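Local structure of putative triphosphoribosyl-dephospho-coA synthase (Archaeoglobus fulgidus DSM 4304, 3H9P) at residues Glu29-Arg34 with Ser69-Gly74; Arg86-Asp91 with Asn132-Met137; Glu176-Leu181 with Gly230-Leu235. The protein is of unproven function but may bind ATP and act as a triphosphoribosyl-dephospho-CoA synthase. One frame throughout, in Å; residues are numbered along the deposited sequence.

Contact 1 of 3, residues Glu29-Arg34 with Ser69-Gly74; sequences EVAEKR and SSWDAG
R34 and D72 meet in a two-pronged salt bridge. NH1 of R34 lies 2.8 Å from OD1 of D72, and NH2 pairs with OD2 at the same length. Both bonds are nearly straight. The two oxygens lie close to the guanidinium plane, but the two planar groups are turned 43° against each other. OD1 is met on its syn side, though well out of the carboxylate plane, and OD2 is approached from above that plane. NH1 has a second acceptor in the carbonyl O of S69, 2.8 Å away and somewhat out of the guanidinium plane. W71 NE1 lies over one face of the same guanidinium, offset toward its rim.

The indole also holds the helix end. Its NE1 donates to A31 O at 2.9 Å, with the oxygen near the ring plane. A31 CB packs against W71 CD1 at 3.3 Å, a close fit. V30 CG1 touches the backbone of S69 from the helix side.

The backbone sets these groups in place. R34 is the first residue beyond helix 24-33 and has a positive phi. Its side chain bends at chi2 (-87°), which places CD; CD lies 3.0 Å from S69 O. W71 and D72 are the middle residues of a type I turn from S70 to A73. V30 also packs on V65 and I68 of helix 58-68, and S69 OG is bonded to P66 O. R86 brings a like charge close to R34. D72 probably offsets part of that repulsion, and the two nearby arginines would in turn favour the ionised carboxylate of D72.

Contact 2 of 3, residues Arg86-Asp91 with Asn132-Met137; sequences RLRRTD and NLYEWM
T90 OG1 and the backbone N of L133 form the clearer hydrogen bond of this contact, at 3.2 Å. The same hydroxyl donates to L87 O, so it links the end of helix 76-88 to the first turn of helix 133-138. With chi1 at 53°, OG1 sits between the backbone N and the carbonyl carbon of T90, where it can serve both. L87 O also accepts from T90 N. N132 ND2 gives a weak bond to T90 O, 3.3 Å long and bent. The side chains of T90 and N132 cross at about a right angle. D91 O adds a CA-H...O contact to N132 CA.

N132 is the N-cap of helix 133-138. Its OD1 takes the N-H of E135 at 2.7 Å, nearly along the C=O axis, and a weak one from Y134. E135 OE1 accepts from N132 N in return at 2.9 Å, which completes a capping box. The same carboxylate forms a salt bridge to K129 of the second subunit.

The aromatic contact is a CH-pi interaction. R88 CG stands over the centre of the Y134 ring, 3.7 Å from the centroid and 2° off its normal. The two side chains run alongside each other in the same direction. The R88 guanidinium is turned 61° from the ring, with NE 3.8 Å from Y134 OH. That OH is hydrogen-bonded to V151 O.

Apolar contact is made by L87 CD2 and L133 CD2, 3.8 Å apart. L87 also packs on L150, and both T90 and L133 touch I36 of helix 36-46.

Contact 3 of 3, residues Glu176-Leu181 with Gly230-Leu235; sequences ELYYHL and GTIADL
I232 is the main bump of this contact. Its CG2 methyl enters the groove between Y178 and L181, residues three apart on helix 176-181. There it lies 3.7 Å from L181 CB and 3.7 Å from Y178 O, so it reaches the backbone at the bottom of the groove. Y178 CE1 forms one wall, 3.8 Å from the same methyl. CG2 is anti to the backbone N of I232, which turns it toward the facing helix. The CD1 branch of I232 extends separately to L181 O, 3.9 Å away.

The tyrosine makes a return projection. Its side chain crosses that of I232 at about a right angle. CE1 is the leading atom, and it comes to the backbone N of A233, which lies at the ring edge, near its plane. A233 CB touches the same CE1 at 4.2 Å, so this corner of the ring meets both atoms of the alanine.

L181 makes the second projection from helix 176-181. Its CD1 rests on L235, 4.0 Å from CB and also near the carbonyl carbon. These two leucines cross obliquely, one turn of helix along from I232. All the contacts between the segments are van der Waals.

The short helical axes come within 9.3 Å of each other and run at 132°, nearer antiparallel than parallel. T236, the next residue along helix 230-246, touches both Y178 and L181 and prolongs the contact. L235 packs on L145 and E149 of helix 145-151 and on L63 of helix 58-68. L177 packs on L164 of helix 155-167 and on S239 of helix 230-246.

Overall arrangement
Contacts 1 and 2 are neighbours, with centres 16 Å apart, and R86 joins them. It lies in segment 86-91, and its NH1 probably bonds to S70 OG at 3.1 Å. Its CD packs against S69 OG at 3.4 Å. Contact 3 is separate. Its centre is about 25 Å from each of the other two centres, on the opposite side of the middle of the chain. Its nearest atoms are about 14 Å from contact 1 and 11 Å from contact 2. The three follow one another along this all-helical chain, and contact 2 alone meets the second subunit.

Contact 1 of 3, residues Glu29-Arg34 with Ser69-Gly74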
loop_
_atom_site.group_PDB
_atom_site.type_symbol
_atom_site.label_atom_id
_atom_site.label_comp_id
_atom_site.label_asym_id
_atom_site.label_seq_id
_atom_site.Cartn_x
_atom_site.Cartn_y
_atom_site.Cartn_z
ATOM N N GLU A 29 -17.417 25.936 -2.763
ATOM C CA GLU A 29 -16.276 26.482 -2.054
ATOM C C GLU A 29 -14.921 26.249 -2.785
ATOM O O GLU A 29 -14.133 27.169 -2.925
ATOM C CB GLU A 29 -16.277 25.986 -0.615
ATOM C CG GLU A 29 -15.117 26.413 0.176
ATOM C CD GLU A 29 -15.381 26.352 1.692
ATOM O OE1 GLU A 29 -16.187 25.493 2.146
ATOM O OE2 GLU A 29 -14.789 27.189 2.415
ATOM N N VAL A 30 -14.700 25.028 -3.278
ATOM C CA VAL A 30 -13.539 24.697 -4.077
ATOM C C VAL A 30 -13.435 25.569 -5.324
ATOM O O VAL A 30 -12.343 26.101 -5.635
ATOM C CB VAL A 30 -13.562 23.165 -4.436
ATOM C CG1 VAL A 30 -12.518 22.797 -5.486
ATOM C CG2 VAL A 30 -13.458 22.267 -3.130
ATOM N N ALA A 31 -14.561 25.724 -6.050
ATOM C CA ALA A 31 -14.571 26.591 -7.243
ATOM C C ALA A 31 -14.160 28.055 -6.946
ATOM O O ALA A 31 -13.502 28.714 -7.780
ATOM C CB ALA A 31 -15.932 26.543 -7.943
ATOM N N GLU A 32 -14.532 28.535 -5.757
ATOM C CA GLU A 32 -14.170 29.862 -5.258
ATOM C C GLU A 32 -12.734 29.966 -4.708
ATOM O O GLU A 32 -11.968 30.828 -5.130
ATOM C CB GLU A 32 -15.153 30.277 -4.163
ATOM C CG GLU A 32 -15.062 31.748 -3.855
ATOM C CD GLU A 32 -15.690 32.140 -2.545
ATOM O OE1 GLU A 32 -15.675 31.335 -1.567
ATOM O OE2 GLU A 32 -16.185 33.284 -2.491
ATOM N N LYS A 33 -12.364 29.095 -3.771
ATOM C CA LYS A 33 -11.046 29.216 -3.124
ATOM C C LYS A 33 -9.896 28.445 -3.798
ATOM O O LYS A 33 -8.744 28.834 -3.665
ATOM C CB LYS A 33 -11.106 28.862 -1.625
ATOM C CG LYS A 33 -12.194 29.590 -0.806
ATOM C CD LYS A 33 -12.037 29.209 0.668
ATOM C CE LYS A 33 -12.861 30.114 1.560
ATOM N NZ LYS A 33 -14.289 29.694 1.573
ATOM N N ARG A 34 -10.213 27.347 -4.484
ATOM C CA ARG A 34 -9.228 26.537 -5.234
ATOM C C ARG A 34 -8.306 25.767 -4.281
ATOM O O ARG A 34 -7.144 25.520 -4.574
ATOM C CB ARG A 34 -8.373 27.422 -6.172
ATOM C CG ARG A 34 -9.109 28.527 -6.871
ATOM C CD ARG A 34 -9.711 28.074 -8.159
ATOM N NE ARG A 34 -10.374 29.159 -8.888
ATOM C CZ ARG A 34 -10.633 29.150 -10.201
ATOM N NH1 ARG A 34 -10.288 28.107 -10.969
ATOM N NH2 ARG A 34 -11.242 30.195 -10.760
ATOM N N SER A 69 -11.507 22.538 -8.906
ATOM C CA SER A 69 -10.696 23.700 -8.561
ATOM C C SER A 69 -10.260 24.413 -9.814
ATOM O O SER A 69 -9.911 25.584 -9.763
ATOM C CB SER A 69 -9.471 23.305 -7.731
ATOM O OG SER A 69 -8.453 22.798 -8.574
ATOM N N SER A 70 -10.318 23.696 -10.939
ATOM C CA SER A 70 -9.974 24.250 -12.262
ATOM C C SER A 70 -11.187 24.318 -13.207
ATOM O O SER A 70 -11.026 24.280 -14.436
ATOM C CB SER A 70 -8.893 23.384 -12.906
ATOM O OG SER A 70 -7.825 23.160 -12.001
ATOM N N TRP A 71 -12.382 24.414 -12.638
ATOM C CA TRP A 71 -13.661 24.436 -13.377
ATOM C C TRP A 71 -13.762 25.385 -14.572
ATOM O O TRP A 71 -14.553 25.135 -15.476
ATOM C CB TRP A 71 -14.805 24.752 -12.441
ATOM C CG TRP A 71 -14.731 26.101 -11.842
ATOM C CD1 TRP A 71 -14.055 26.466 -10.692
ATOM C CD2 TRP A 71 -15.373 27.284 -12.331
ATOM N NE1 TRP A 71 -14.245 27.823 -10.453
ATOM C CE2 TRP A 71 -15.046 28.339 -11.445
ATOM C CE3 TRP A 71 -16.189 27.555 -13.438
ATOM C CZ2 TRP A 71 -15.498 29.647 -11.646
ATOM C CZ3 TRP A 71 -16.644 28.832 -13.633
ATOM C CH2 TRP A 71 -16.292 29.879 -12.745
ATOM N N ASP A 72 -12.959 26.449 -14.570
ATOM C CA ASP A 72 -13.061 27.506 -15.556
ATOM C C ASP A 72 -11.898 27.500 -16.548
ATOM O O ASP A 72 -11.762 28.417 -17.349
ATOM C CB ASP A 72 -13.142 28.875 -14.842
ATOM C CG ASP A 72 -11.928 29.150 -13.939
ATOM O OD1 ASP A 72 -11.130 28.230 -13.596
ATOM O OD2 ASP A 72 -11.811 30.304 -13.521
ATOM N N ALA A 73 -11.056 26.474 -16.491
ATOM C CA ALA A 73 -9.931 26.340 -17.454
ATOM C C ALA A 73 -10.310 26.193 -18.930
ATOM O O ALA A 73 -9.515 26.561 -19.803
ATOM C CB ALA A 73 -8.987 25.244 -17.043
ATOM N N GLY A 74 -11.507 25.700 -19.238
ATOM C CA GLY A 74 -11.920 25.532 -20.656
ATOM C C GLY A 74 -12.650 24.205 -20.839
ATOM O O GLY A 74 -13.509 23.847 -20.038
#

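Contact 2 of 3, residues Arg86-Asp91 with Asn132-Met137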
loop_
_atom_site.group_PDB
_atom_site.type_symbol
_atom_site.label_atom_id
_atom_site.label_comp_id
_atom_site.label_asym_id
_atom_site.label_seq_id
_atom_site.Cartn_x
_atom_site.Cartn_y
_atom_site.Cartn_z
ATOM N N ARG A 86 -2.422 22.809 -10.705
ATOM C CA ARG A 86 -2.776 23.147 -9.347
ATOM C C ARG A 86 -2.307 22.096 -8.339
ATOM O O ARG A 86 -1.909 22.432 -7.235
ATOM C CB ARG A 86 -4.278 23.424 -9.198
ATOM C CG ARG A 86 -4.678 24.765 -9.742
ATOM C CD ARG A 86 -6.158 25.148 -9.397
ATOM N NE ARG A 86 -6.345 26.558 -9.743
ATOM C CZ ARG A 86 -6.718 26.986 -10.951
ATOM N NH1 ARG A 86 -7.001 26.117 -11.928
ATOM N NH2 ARG A 86 -6.809 28.288 -11.182
ATOM N N LEU A 87 -2.341 20.826 -8.718
ATOM C CA LEU A 87 -1.884 19.747 -7.810
ATOM C C LEU A 87 -0.398 19.861 -7.476
ATOM O O LEU A 87 0.020 19.637 -6.324
ATOM C CB LEU A 87 -2.193 18.367 -8.421
ATOM C CG LEU A 87 -3.645 17.928 -8.269
ATOM C CD1 LEU A 87 -3.986 16.830 -9.300
ATOM C CD2 LEU A 87 -3.967 17.467 -6.846
ATOM N N ARG A 88 0.392 20.214 -8.495
ATOM C CA ARG A 88 1.816 20.439 -8.332
ATOM C C ARG A 88 2.074 21.675 -7.453
ATOM O O ARG A 88 3.113 21.775 -6.825
ATOM C CB ARG A 88 2.503 20.664 -9.687
ATOM C CG ARG A 88 2.403 19.568 -10.721
ATOM C CD ARG A 88 3.066 20.051 -12.049
ATOM N NE ARG A 88 3.288 18.939 -12.977
ATOM C CZ ARG A 88 2.775 18.814 -14.207
ATOM N NH1 ARG A 88 2.011 19.773 -14.733
ATOM N NH2 ARG A 88 3.052 17.717 -14.927
ATOM N N ARG A 89 1.162 22.639 -7.421
ATOM C CA ARG A 89 1.424 23.835 -6.610
ATOM C C ARG A 89 0.812 23.717 -5.214
ATOM O O ARG A 89 0.764 24.704 -4.485
ATOM C CB ARG A 89 0.892 25.107 -7.292
ATOM C CG ARG A 89 1.646 25.552 -8.531
ATOM C CD ARG A 89 0.785 26.438 -9.411
ATOM N NE ARG A 89 1.351 26.474 -10.757
ATOM C CZ ARG A 89 2.295 27.329 -11.165
ATOM N NH1 ARG A 89 2.761 28.272 -10.339
ATOM N NH2 ARG A 89 2.768 27.254 -12.409
ATOM N N THR A 90 0.310 22.541 -4.855
ATOM C CA THR A 90 -0.234 22.330 -3.508
ATOM C C THR A 90 0.942 22.333 -2.549
ATOM O O THR A 90 2.075 22.411 -2.992
ATOM C CB THR A 90 -0.957 20.968 -3.364
ATOM O OG1 THR A 90 -0.078 19.919 -3.805
ATOM C CG2 THR A 90 -2.262 20.959 -4.173
ATOM N N ASP A 91 0.690 22.274 -1.246
ATOM C CA ASP A 91 1.782 22.079 -0.275
ATOM C C ASP A 91 1.446 20.905 0.676
ATOM O O ASP A 91 0.458 20.177 0.440
ATOM C CB ASP A 91 2.096 23.378 0.462
ATOM C CG ASP A 91 1.001 23.784 1.397
ATOM O OD1 ASP A 91 0.037 23.007 1.560
ATOM O OD2 ASP A 91 1.086 24.892 1.967
ATOM N N ASN A 132 4.102 17.640 -0.789
ATOM C CA ASN A 132 2.827 18.109 -1.243
ATOM C C ASN A 132 1.967 16.956 -1.799
ATOM O O ASN A 132 2.394 15.802 -1.865
ATOM C CB ASN A 132 2.997 19.295 -2.179
ATOM C CG ASN A 132 3.223 18.902 -3.622
ATOM O OD1 ASN A 132 3.088 17.759 -4.021
ATOM N ND2 ASN A 132 3.549 19.894 -4.426
ATOM N N LEU A 133 0.745 17.248 -2.186
ATOM C CA LEU A 133 -0.177 16.169 -2.478
ATOM C C LEU A 133 0.251 15.472 -3.761
ATOM O O LEU A 133 0.038 14.283 -3.942
ATOM C CB LEU A 133 -1.581 16.718 -2.611
ATOM C CG LEU A 133 -2.705 15.762 -2.993
ATOM C CD1 LEU A 133 -2.874 14.629 -1.898
ATOM C CD2 LEU A 133 -3.955 16.623 -3.133
ATOM N N TYR A 134 0.876 16.244 -4.646
ATOM C CA TYR A 134 1.328 15.732 -5.930
ATOM C C TYR A 134 2.462 14.755 -5.702
ATOM O O TYR A 134 2.418 13.618 -6.191
ATOM C CB TYR A 134 1.763 16.883 -6.820
ATOM C CG TYR A 134 2.237 16.454 -8.175
ATOM C CD1 TYR A 134 1.319 16.074 -9.147
ATOM C CD2 TYR A 134 3.607 16.459 -8.504
ATOM C CE1 TYR A 134 1.719 15.706 -10.409
ATOM C CE2 TYR A 134 4.033 16.074 -9.795
ATOM C CZ TYR A 134 3.063 15.706 -10.734
ATOM O OH TYR A 134 3.384 15.313 -11.996
ATOM N N GLU A 135 3.456 15.207 -4.942
ATOM C CA GLU A 135 4.663 14.414 -4.638
ATOM C C GLU A 135 4.296 13.147 -3.886
ATOM O O GLU A 135 4.802 12.079 -4.172
ATOM C CB GLU A 135 5.690 15.247 -3.860
ATOM C CG GLU A 135 6.077 16.518 -4.611
ATOM C CD GLU A 135 6.742 17.599 -3.752
ATOM O OE1 GLU A 135 6.370 17.819 -2.571
ATOM O OE2 GLU A 135 7.654 18.266 -4.282
ATOM N N TRP A 136 3.404 13.281 -2.924
ATOM C CA TRP A 136 2.907 12.136 -2.194
ATOM C C TRP A 136 2.374 11.103 -3.182
ATOM O O TRP A 136 2.823 9.953 -3.186
ATOM C CB TRP A 136 1.808 12.574 -1.233
ATOM C CG TRP A 136 1.507 11.556 -0.180
ATOM C CD1 TRP A 136 2.314 10.540 0.231
ATOM C CD2 TRP A 136 0.337 11.497 0.644
ATOM N NE1 TRP A 136 1.710 9.825 1.233
ATOM C CE2 TRP A 136 0.501 10.395 1.519
ATOM C CE3 TRP A 136 -0.845 12.263 0.720
ATOM C CZ2 TRP A 136 -0.474 10.026 2.470
ATOM C CZ3 TRP A 136 -1.835 11.890 1.668
ATOM C CH2 TRP A 136 -1.635 10.779 2.526
HETATM N N MSE A 137 1.444 11.541 -4.038
HETATM C CA MSE A 137 0.824 10.686 -5.048
HETATM C C MSE A 137 1.872 10.061 -5.986
HETATM O O MSE A 137 1.670 8.925 -6.424
HETATM C CB MSE A 137 -0.250 11.431 -5.860
HETATM C CG MSE A 137 -1.530 11.788 -5.116
HETATM SE SE MSE A 137 -2.437 10.310 -4.163
HETATM C CE MSE A 137 -1.529 10.464 -2.438
#

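Contact 3 of 3, residues Glu176-Leu181 with Gly230-Leu235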
loop_
_atom_site.group_PDB
_atom_site.type_symbol
_atom_site.label_atom_id
_atom_site.label_comp_id
_atom_site.label_asym_id
_atom_site.label_seq_id
_atom_site.Cartn_x
_atom_site.Cartn_y
_atom_site.Cartn_z
ATOM N N GLU A 176 -22.509 1.667 -19.798
ATOM C CA GLU A 176 -21.469 1.162 -20.664
ATOM C C GLU A 176 -20.084 1.628 -20.200
ATOM O O GLU A 176 -19.174 0.817 -20.158
ATOM C CB GLU A 176 -21.734 1.422 -22.147
ATOM C CG GLU A 176 -22.994 0.716 -22.691
ATOM C CD GLU A 176 -23.145 -0.759 -22.285
ATOM O OE1 GLU A 176 -22.152 -1.476 -22.114
ATOM O OE2 GLU A 176 -24.287 -1.217 -22.138
ATOM N N LEU A 177 -19.942 2.895 -19.805
ATOM C CA LEU A 177 -18.650 3.367 -19.268
ATOM C C LEU A 177 -18.202 2.525 -18.091
ATOM O O LEU A 177 -17.076 2.063 -18.049
ATOM C CB LEU A 177 -18.661 4.848 -18.859
ATOM C CG LEU A 177 -17.284 5.332 -18.307
ATOM C CD1 LEU A 177 -16.079 4.943 -19.219
ATOM C CD2 LEU A 177 -17.210 6.807 -18.025
ATOM N N TYR A 178 -19.098 2.312 -17.139
ATOM C CA TYR A 178 -18.755 1.605 -15.925
ATOM C C TYR A 178 -18.203 0.212 -16.233
ATOM O O TYR A 178 -17.152 -0.183 -15.697
ATOM C CB TYR A 178 -19.967 1.548 -14.988
ATOM C CG TYR A 178 -19.734 0.737 -13.745
ATOM C CD1 TYR A 178 -18.997 1.260 -12.678
ATOM C CD2 TYR A 178 -20.246 -0.559 -13.634
ATOM C CE1 TYR A 178 -18.781 0.495 -11.501
ATOM C CE2 TYR A 178 -20.035 -1.321 -12.506
ATOM C CZ TYR A 178 -19.304 -0.797 -11.435
ATOM O OH TYR A 178 -19.105 -1.560 -10.307
ATOM N N TYR A 179 -18.886 -0.540 -17.093
ATOM C CA TYR A 179 -18.403 -1.896 -17.401
ATOM C C TYR A 179 -17.094 -1.912 -18.189
ATOM O O TYR A 179 -16.208 -2.755 -17.936
ATOM C CB TYR A 179 -19.504 -2.814 -17.960
ATOM C CG TYR A 179 -20.544 -3.147 -16.888
ATOM C CD1 TYR A 179 -20.375 -4.244 -16.036
ATOM C CD2 TYR A 179 -21.672 -2.346 -16.709
ATOM C CE1 TYR A 179 -21.309 -4.548 -15.045
ATOM C CE2 TYR A 179 -22.622 -2.644 -15.719
ATOM C CZ TYR A 179 -22.420 -3.745 -14.880
ATOM O OH TYR A 179 -23.343 -4.046 -13.888
ATOM N N HIS A 180 -16.946 -0.937 -19.091
ATOM C CA HIS A 180 -15.680 -0.680 -19.738
ATOM C C HIS A 180 -14.542 -0.496 -18.732
ATOM O O HIS A 180 -13.490 -1.130 -18.868
ATOM C CB HIS A 180 -15.801 0.570 -20.564
ATOM C CG HIS A 180 -14.565 0.917 -21.318
ATOM N ND1 HIS A 180 -14.157 0.213 -22.437
ATOM C CD2 HIS A 180 -13.666 1.920 -21.148
ATOM C CE1 HIS A 180 -13.059 0.767 -22.924
ATOM N NE2 HIS A 180 -12.737 1.799 -22.160
ATOM N N LEU A 181 -14.717 0.410 -17.757
ATOM C CA LEU A 181 -13.635 0.643 -16.793
ATOM C C LEU A 181 -13.453 -0.612 -15.919
ATOM O O LEU A 181 -12.323 -1.027 -15.639
ATOM C CB LEU A 181 -13.874 1.908 -15.962
ATOM C CG LEU A 181 -13.973 3.237 -16.741
ATOM C CD1 LEU A 181 -14.427 4.458 -15.882
ATOM C CD2 LEU A 181 -12.675 3.532 -17.412
ATOM N N GLY A 230 -15.255 0.216 -5.797
ATOM C CA GLY A 230 -15.443 1.648 -5.563
ATOM C C GLY A 230 -14.668 2.591 -6.468
ATOM O O GLY A 230 -15.165 3.648 -6.846
ATOM N N THR A 231 -13.451 2.211 -6.834
ATOM C CA THR A 231 -12.577 3.084 -7.599
ATOM C C THR A 231 -13.086 3.223 -9.016
ATOM O O THR A 231 -12.936 4.279 -9.636
ATOM C CB THR A 231 -11.160 2.522 -7.651
ATOM O OG1 THR A 231 -10.777 2.085 -6.339
ATOM C CG2 THR A 231 -10.160 3.552 -8.163
ATOM N N ILE A 232 -13.690 2.153 -9.536
ATOM C CA ILE A 232 -14.221 2.156 -10.872
ATOM C C ILE A 232 -15.383 3.144 -10.966
ATOM O O ILE A 232 -15.444 3.969 -11.889
ATOM C CB ILE A 232 -14.608 0.724 -11.325
ATOM C CG1 ILE A 232 -13.420 -0.224 -11.187
ATOM C CG2 ILE A 232 -15.175 0.736 -12.758
ATOM C CD1 ILE A 232 -12.130 0.254 -11.956
ATOM N N ALA A 233 -16.285 3.077 -9.995
ATOM C CA ALA A 233 -17.347 4.056 -9.879
ATOM C C ALA A 233 -16.781 5.475 -9.658
ATOM O O ALA A 233 -17.273 6.447 -10.261
ATOM C CB ALA A 233 -18.304 3.667 -8.751
ATOM N N ASP A 234 -15.755 5.599 -8.825
ATOM C CA ASP A 234 -15.043 6.884 -8.670
ATOM C C ASP A 234 -14.634 7.438 -10.034
ATOM O O ASP A 234 -14.944 8.595 -10.350
ATOM C CB ASP A 234 -13.814 6.767 -7.734
ATOM C CG ASP A 234 -14.211 6.497 -6.255
ATOM O OD1 ASP A 234 -15.372 6.783 -5.905
ATOM O OD2 ASP A 234 -13.383 6.022 -5.426
ATOM N N LEU A 235 -13.984 6.603 -10.863
ATOM C CA LEU A 235 -13.467 7.038 -12.163
ATOM C C LEU A 235 -14.589 7.294 -13.146
ATOM O O LEU A 235 -14.455 8.087 -14.093
ATOM C CB LEU A 235 -12.508 5.991 -12.722
ATOM C CG LEU A 235 -11.152 5.930 -11.998
ATOM C CD1 LEU A 235 -10.483 4.553 -12.152
ATOM C CD2 LEU A 235 -10.201 7.017 -12.474
#